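Local coordinates for fluoroacetyl coenzyme A thioesterase (Streptomyces cattleya, PDB 3KUV) that hydrolyses fluoroacetyl-CoA to fluoroacetate and CoA as a homodimer, protecting its host from fluoroacetate while sparing acetyl-CoA, at the interface of chains A and B. Residues are numbered along the deposited sequence; one frame, centred on the assembly and turned at random. Chains: chain A/B, Fluoroacetyl coenzyme A thioesterase.

The interface of chains A and B. Residues chain A 36-37, 39, 79; chain B 67-68, 123, 125, 128.
A:Phe36 points its ring into chain B with the far rim leading, meeting the side chains of B:Leu68 and B:Leu125 at about right angles. The methyl CD2 of B:Leu68 lies in the ring plane, at the CE1–CZ edge. B:Leu125 approaches outside the rim from the side that A:Pro37 covers, its CD2 3.8 Å from A:Phe36 CE2, and B:Ile123 brings its CD1 methyl near A:Phe36 CZ from that same side. The backbone carbonyl O of B:Ser67 comes from the opposite side, 3.4 Å from A:Phe36 CE2. A:Phe36 reaches this far because its CG stands anti to the backbone N (chi1 -160°); a flat, apolar phenyl can meet methyl groups at its edge and rim. Within chain A, A:Pro37 CD covers one ring face toward the rim and A:Val39 CG2 sits at the edge, both probably helping to hold the ring's tilt.

B:Phe128 projects in the opposite sense, into chain A. Its chi1 of 174° extends the ring from the helix toward A:Ala79, whose CB is 3.6 Å from B:Phe128 CZ; a small methyl suits this close approach. The rigid A:Pro37 sets its CB and CG against CD2 and CE2 of B:Phe128, near that ring's plane, with A:Val39 CG1 4.0 Å from B:Phe128 CE2. A:Pro37 CD also packs on B:Leu125 CD2, so the proline touches both helix residues.

In this hot-dog-fold homodimer, A:Phe36 inserts between strand 65-75 and the C-terminal helix 125-135 of chain B, while the other loop residues pack against the helix. The contact's centre is about 10 Å from the active-site residue B:Glu50; two-fold symmetry repeats the arrangement.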
loop_
_atom_site.group_PDB
_atom_site.type_symbol
_atom_site.label_atom_id
_atom_site.label_comp_id
_atom_site.label_asym_id
_atom_site.label_seq_id
_atom_site.Cartn_x
_atom_site.Cartn_y
_atom_site.Cartn_z
ATOM N N PHE A 36 11.514 -13.381 1.223
ATOM C CA PHE A 36 10.161 -13.664 0.772
ATOM C C PHE A 36 10.106 -14.027 -0.722
ATOM O O PHE A 36 10.827 -13.481 -1.485
ATOM C CB PHE A 36 9.226 -12.481 1.053
ATOM C CG PHE A 36 7.836 -12.905 1.039
ATOM C CD1 PHE A 36 7.000 -12.717 -0.071
ATOM C CD2 PHE A 36 7.371 -13.595 2.159
ATOM C CE1 PHE A 36 5.639 -13.208 -0.054
ATOM C CE2 PHE A 36 6.041 -14.048 2.236
ATOM C CZ PHE A 36 5.154 -13.851 1.143
ATOM N N PRO A 37 9.198 -14.925 -1.163
ATOM C CA PRO A 37 8.962 -15.229 -2.572
ATOM C C PRO A 37 8.771 -13.943 -3.404
ATOM O O PRO A 37 8.309 -12.882 -2.890
ATOM C CB PRO A 37 7.656 -15.999 -2.501
ATOM C CG PRO A 37 7.929 -16.907 -1.240
ATOM C CD PRO A 37 8.578 -15.949 -0.289
ATOM N N VAL A 39 7.117 -12.017 -5.466
ATOM C CA VAL A 39 5.793 -11.657 -6.004
ATOM C C VAL A 39 5.546 -10.164 -5.793
ATOM O O VAL A 39 6.160 -9.540 -4.886
ATOM C CB VAL A 39 4.683 -12.453 -5.284
ATOM C CG1 VAL A 39 4.888 -13.984 -5.514
ATOM C CG2 VAL A 39 4.642 -12.158 -3.737
ATOM N N ALA A 79 -1.472 -13.978 -6.324
ATOM C CA ALA A 79 -0.097 -13.445 -6.365
ATOM C C ALA A 79 0.438 -13.379 -7.804
ATOM O O ALA A 79 0.011 -14.201 -8.613
ATOM C CB ALA A 79 0.850 -14.358 -5.503
ATOM N N SER B 67 3.584 -15.568 5.641
ATOM C CA SER B 67 2.202 -15.093 5.424
ATOM C C SER B 67 2.143 -14.105 4.288
ATOM O O SER B 67 3.168 -13.507 3.874
ATOM C CB SER B 67 1.597 -14.488 6.749
ATOM O OG SER B 67 2.353 -13.273 7.052
ATOM N N LEU B 68 0.917 -13.881 3.824
ATOM C CA LEU B 68 0.620 -12.898 2.798
ATOM C C LEU B 68 -0.465 -11.964 3.317
ATOM O O LEU B 68 -1.311 -12.371 4.134
ATOM C CB LEU B 68 0.013 -13.583 1.561
ATOM C CG LEU B 68 0.930 -14.536 0.801
ATOM C CD1 LEU B 68 0.082 -15.377 -0.174
ATOM C CD2 LEU B 68 2.134 -13.822 0.115
ATOM N N ILE B 123 1.003 -19.116 5.083
ATOM C CA ILE B 123 1.373 -19.887 3.851
ATOM C C ILE B 123 2.559 -20.779 4.178
ATOM O O ILE B 123 3.381 -20.461 5.049
ATOM C CB ILE B 123 1.652 -19.038 2.605
ATOM C CG1 ILE B 123 2.768 -18.023 2.858
ATOM C CG2 ILE B 123 0.348 -18.383 2.044
ATOM C CD1 ILE B 123 3.325 -17.465 1.553
ATOM N N LEU B 125 5.893 -21.465 2.809
ATOM C CA LEU B 125 6.720 -20.705 1.850
ATOM C C LEU B 125 7.162 -21.500 0.597
ATOM O O LEU B 125 7.025 -20.990 -0.535
ATOM C CB LEU B 125 7.999 -20.051 2.531
ATOM C CG LEU B 125 7.522 -18.962 3.506
ATOM C CD1 LEU B 125 8.729 -18.567 4.382
ATOM C CD2 LEU B 125 6.943 -17.741 2.820
ATOM N N PHE B 128 4.204 -22.373 -1.689
ATOM C CA PHE B 128 3.724 -21.188 -2.363
ATOM C C PHE B 128 4.710 -20.703 -3.433
ATOM O O PHE B 128 4.304 -20.385 -4.543
ATOM C CB PHE B 128 3.444 -20.069 -1.278
ATOM C CG PHE B 128 3.068 -18.712 -1.893
ATOM C CD1 PHE B 128 1.789 -18.466 -2.402
ATOM C CD2 PHE B 128 4.043 -17.762 -1.999
ATOM C CE1 PHE B 128 1.501 -17.279 -2.947
ATOM C CE2 PHE B 128 3.710 -16.467 -2.564
ATOM C CZ PHE B 128 2.453 -16.284 -2.987
#